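Local coordinates for protein Na-K-Cl cotransporter (Methanosarcina acetivorans, PDB 3G40) that forms the cytoplasmic C-terminal domain of a prokaryotic cation-chloride cotransporter, a membrane protein that probably carries chloride together with cations in symport, at residues V27-P30 with R31-M34; I71-G74 with F75-E78. All blocks are in the same frame, centred on the assembly; numbering follows the deposited sequence.

Contact 1: V27-P30 with R31-M34; sequences VEDP and RELM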
loop_
_atom_site.group_PDB
_atom_site.type_symbol
_atom_site.label_atom_id
_atom_site.label_comp_id
_atom_site.label_asym_id
_atom_site.label_seq_id
_atom_site.Cartn_x
_atom_site.Cartn_y
_atom_site.Cartn_z
ATOM N N VAL A 27 -18.304 -4.526 -0.258
ATOM C CA VAL A 27 -17.740 -3.211 -0.481
ATOM C C VAL A 27 -18.750 -2.133 -0.100
ATOM O O VAL A 27 -19.836 -2.059 -0.677
ATOM C CB VAL A 27 -17.373 -3.023 -1.952
ATOM C CG1 VAL A 27 -16.859 -1.613 -2.190
ATOM C CG2 VAL A 27 -16.349 -4.059 -2.379
ATOM N N GLU A 28 -18.401 -1.306 0.880
ATOM C CA GLU A 28 -19.219 -0.148 1.215
ATOM C C GLU A 28 -18.555 1.103 0.661
ATOM O O GLU A 28 -19.216 2.029 0.202
ATOM C CB GLU A 28 -19.383 -0.032 2.730
ATOM C CG GLU A 28 -19.972 -1.269 3.368
ATOM C CD GLU A 28 -20.505 -1.009 4.765
ATOM O OE1 GLU A 28 -20.894 -1.983 5.440
ATOM O OE2 GLU A 28 -20.541 0.167 5.185
ATOM N N ASP A 29 -17.229 1.103 0.664
ATOM C CA ASP A 29 -16.455 2.274 0.269
ATOM C C ASP A 29 -15.449 1.849 -0.791
ATOM O O ASP A 29 -14.536 1.077 -0.493
ATOM C CB ASP A 29 -15.725 2.842 1.500
ATOM C CG ASP A 29 -14.769 3.987 1.155
ATOM O OD1 ASP A 29 -14.787 4.458 0.002
ATOM O OD2 ASP A 29 -13.998 4.419 2.044
ATOM N N PRO A 30 -15.605 2.356 -2.025
ATOM C CA PRO A 30 -14.773 1.930 -3.154
ATOM C C PRO A 30 -13.306 2.320 -2.978
ATOM O O PRO A 30 -12.444 1.705 -3.604
ATOM C CB PRO A 30 -15.370 2.694 -4.344
ATOM C CG PRO A 30 -16.702 3.137 -3.890
ATOM C CD PRO A 30 -16.604 3.360 -2.431
ATOM N N ARG A 31 -13.037 3.340 -2.166
ATOM C CA ARG A 31 -11.662 3.760 -1.899
ATOM C C ARG A 31 -10.901 2.703 -1.098
ATOM O O ARG A 31 -9.717 2.464 -1.345
ATOM C CB ARG A 31 -11.640 5.093 -1.154
ATOM C CG ARG A 31 -12.265 6.251 -1.935
ATOM C CD ARG A 31 -12.640 7.359 -0.970
ATOM N NE ARG A 31 -13.411 8.414 -1.612
ATOM C CZ ARG A 31 -14.199 9.256 -0.953
ATOM N NH1 ARG A 31 -14.324 9.151 0.365
ATOM N NH2 ARG A 31 -14.868 10.194 -1.609
ATOM N N GLU A 32 -11.577 2.083 -0.132
ATOM C CA GLU A 32 -10.996 0.961 0.606
ATOM C C GLU A 32 -10.721 -0.190 -0.341
ATOM O O GLU A 32 -9.674 -0.832 -0.274
ATOM C CB GLU A 32 -11.931 0.482 1.718
ATOM C CG GLU A 32 -11.886 1.311 2.986
ATOM C CD GLU A 32 -10.663 1.026 3.857
ATOM O OE1 GLU A 32 -9.881 0.094 3.552
ATOM O OE2 GLU A 32 -10.492 1.744 4.864
ATOM N N LEU A 33 -11.672 -0.462 -1.228
ATOM C CA LEU A 33 -11.461 -1.493 -2.235
ATOM C C LEU A 33 -10.229 -1.186 -3.083
ATOM O O LEU A 33 -9.419 -2.071 -3.321
ATOM C CB LEU A 33 -12.696 -1.644 -3.131
ATOM C CG LEU A 33 -12.562 -2.636 -4.286
ATOM C CD1 LEU A 33 -12.215 -4.028 -3.777
ATOM C CD2 LEU A 33 -13.874 -2.657 -5.118
ATOM N N MET A 34 -10.098 0.053 -3.560
ATOM C CA MET A 34 -8.942 0.428 -4.368
ATOM C C MET A 34 -7.649 0.197 -3.558
ATOM O O MET A 34 -6.626 -0.220 -4.103
ATOM C CB MET A 34 -9.021 1.884 -4.818
ATOM C CG MET A 34 -10.087 2.140 -5.911
ATOM S SD MET A 34 -9.837 1.060 -7.349
ATOM C CE MET A 34 -8.390 1.791 -8.090
#
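Asp29 is the N-cap of the helix that opens at Pro30: its OD1 accepts from Arg31 N at 3.0 Å, the amide meeting the oxygen from above the carboxylate plane, 59° out of it. Chi1 of 174° puts CG opposite the Asp29 nitrogen and beside its carbonyl carbon, which carries the carboxylate forward to the Arg31 amide. Arg31 runs extended past the same oxygen, CB lying 3.4 Å from Asp29 OD1, with guanidinium and carboxylate planes 85° apart; its NE stays beyond salt-bridge range, and the charges can attract only through space. On the other branch, Asp29 OD2 lies 3.9 Å from Glu32 CG, the two carboxylates again steeply inclined. Asp29 O takes two weak bonds, from Glu32 N and Leu33 N, and the next helical bond, Met34 N to Pro30 O at 2.9 Å, is firmer. On the buried side Val27 CG2 meets Leu33 CD2 at 3.9 Å, the side chains crossing at about a right angle. The turn thus joins strand 22-27, paired with strand 49-54, to helix 30-44, with Pro30 and Leu33 packed on helix 64-77 and Gln149 of the second subunit touching Asp29 and Glu32.

Contact 2: I71-G74 with F75-E78; sequences ISEG and FQEE
Ile71 and Phe75, one turn apart on helix 64-77, lie side by side and point the same way, Ile71 CG2 reaching Phe75 CE1 at 4.0 Å. This is the C-terminal end of an amphipathic helix in an alpha/beta fold, where it packs on strands 49-54 and 81-86, at one end of the twisted sheet. The Phe75 ring passes with its edge near Ser72 CA. Regular i to i+4 bonds hold the backbone: Phe75 N to Ile71 O at 3.1 Å, Gln76 N to Ser72 O, and Glu77 N to Glu73 O at 3.0 Å with an N-H...O angle of 166°. The last, Glu78 N to Gly74 O, is weak, and Glu78 is the first residue to leave helical geometry. On the exposed side Glu73, bent at chi2 (73°), leans forward along the helix, and its OE1 comes 4.0 Å from Gln76 CD with carboxylate and amide planes 88° apart. Its OE2 stands 4.1 Å from Glu77 OE2, a like-charge approach that may slightly raise their proton affinity, though solvent and a long, weak ion pair from Glu77 OE1 to Arg154 of the second subunit would offset it.

Further out, Phe75 stacks on Phe37 of helix 30-44, where Ile71 also packs. Glu78 forms salt bridges with Arg41 and with Arg154 of the second subunit. Ser72 OG is hydrogen-bonded to Ser82 OG of strand 81-86; it also meets a water at 2.7 Å, and that water accepts a weak bond from Gln76 NE2, also 2.7 Å from the water oxygen.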
loop_
_atom_site.group_PDB
_atom_site.type_symbol
_atom_site.label_atom_id
_atom_site.label_comp_id
_atom_site.label_asym_id
_atom_site.label_seq_id
_atom_site.Cartn_x
_atom_site.Cartn_y
_atom_site.Cartn_z
ATOM N N ILE A 71 -13.916 -1.529 -11.397
ATOM C CA ILE A 71 -12.941 -2.261 -10.602
ATOM C C ILE A 71 -13.014 -3.740 -10.954
ATOM O O ILE A 71 -11.997 -4.407 -11.072
ATOM C CB ILE A 71 -13.124 -2.000 -9.108
ATOM C CG1 ILE A 71 -12.999 -0.495 -8.851
ATOM C CG2 ILE A 71 -12.054 -2.759 -8.293
ATOM C CD1 ILE A 71 -13.445 -0.063 -7.480
ATOM N N SER A 72 -14.225 -4.244 -11.180
ATOM C CA SER A 72 -14.395 -5.643 -11.553
ATOM C C SER A 72 -13.691 -5.940 -12.888
ATOM O O SER A 72 -13.007 -6.949 -13.034
ATOM C CB SER A 72 -15.902 -5.987 -11.627
ATOM O OG SER A 72 -16.092 -7.383 -11.703
ATOM N N GLU A 73 -13.866 -5.058 -13.861
ATOM C CA GLU A 73 -13.144 -5.160 -15.125
ATOM C C GLU A 73 -11.630 -5.103 -14.888
ATOM O O GLU A 73 -10.851 -5.755 -15.582
ATOM C CB GLU A 73 -13.574 -4.021 -16.062
ATOM C CG GLU A 73 -12.697 -3.848 -17.290
ATOM C CD GLU A 73 -12.906 -4.938 -18.329
ATOM O OE1 GLU A 73 -13.283 -6.071 -17.953
ATOM O OE2 GLU A 73 -12.689 -4.657 -19.529
ATOM N N GLY A 74 -11.214 -4.327 -13.896
ATOM C CA GLY A 74 -9.791 -4.233 -13.584
ATOM C C GLY A 74 -9.232 -5.582 -13.163
ATOM O O GLY A 74 -8.147 -5.963 -13.588
ATOM N N PHE A 75 -9.967 -6.310 -12.327
ATOM C CA PHE A 75 -9.529 -7.637 -11.907
ATOM C C PHE A 75 -9.329 -8.537 -13.112
ATOM O O PHE A 75 -8.321 -9.243 -13.216
ATOM C CB PHE A 75 -10.493 -8.269 -10.899
ATOM C CG PHE A 75 -10.309 -7.781 -9.475
ATOM C CD1 PHE A 75 -11.289 -7.020 -8.860
ATOM C CD2 PHE A 75 -9.134 -8.071 -8.760
ATOM C CE1 PHE A 75 -11.139 -6.569 -7.559
ATOM C CE2 PHE A 75 -8.963 -7.615 -7.454
ATOM C CZ PHE A 75 -9.958 -6.862 -6.850
ATOM N N GLN A 76 -10.290 -8.503 -14.031
ATOM C CA GLN A 76 -10.220 -9.321 -15.233
ATOM C C GLN A 76 -8.985 -8.998 -16.057
ATOM O O GLN A 76 -8.325 -9.907 -16.562
ATOM C CB GLN A 76 -11.488 -9.153 -16.097
ATOM C CG GLN A 76 -12.753 -9.691 -15.433
ATOM C CD GLN A 76 -13.981 -9.675 -16.349
ATOM O OE1 GLN A 76 -13.933 -10.129 -17.497
ATOM N NE2 GLN A 76 -15.088 -9.161 -15.833
ATOM N N GLU A 77 -8.701 -7.705 -16.219
ATOM C CA GLU A 77 -7.487 -7.256 -16.897
ATOM C C GLU A 77 -6.216 -7.792 -16.220
ATOM O O GLU A 77 -5.210 -8.013 -16.881
ATOM C CB GLU A 77 -7.411 -5.726 -16.920
ATOM C CG GLU A 77 -8.571 -5.052 -17.615
ATOM C CD GLU A 77 -8.522 -3.539 -17.504
ATOM O OE1 GLU A 77 -7.772 -3.023 -16.644
ATOM O OE2 GLU A 77 -9.240 -2.870 -18.281
ATOM N N GLU A 78 -6.265 -7.976 -14.908
ATOM C CA GLU A 78 -5.073 -8.389 -14.165
ATOM C C GLU A 78 -5.057 -9.896 -13.888
ATOM O O GLU A 78 -4.321 -10.380 -13.024
ATOM C CB GLU A 78 -4.873 -7.506 -12.906
ATOM C CG GLU A 78 -4.771 -6.008 -13.286
ATOM C CD GLU A 78 -4.130 -5.085 -12.232
ATOM O OE1 GLU A 78 -3.370 -5.563 -11.369
ATOM O OE2 GLU A 78 -4.382 -3.856 -12.290
HETATM O O HOH W 1 -16.772 -7.665 -14.351
#

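How the contacts relate
Contact 1 comes first along the chain, at the start of helix 30-44, and contact 2 follows at the end of helix 64-77. Their centres are about 15 Å apart, on the same side of the chain's centre, both in the first of the two sequence families of the cotransporter's C-terminal domain. The helices meet directly: Ile71 CD1 lies 3.5 Å from Leu33 CD2 and 3.8 Å from Met34 SD. Helix 30-44 links parallel strands 22-27 and 49-54, and helix 64-77 links 49-54 and 81-86, two successive beta-alpha-beta crossovers at one end of the sheet. Both contacts also reach the second subunit, where Arg154 meets both Met34 and Glu78, so this helix pair contributes to the dimer interface.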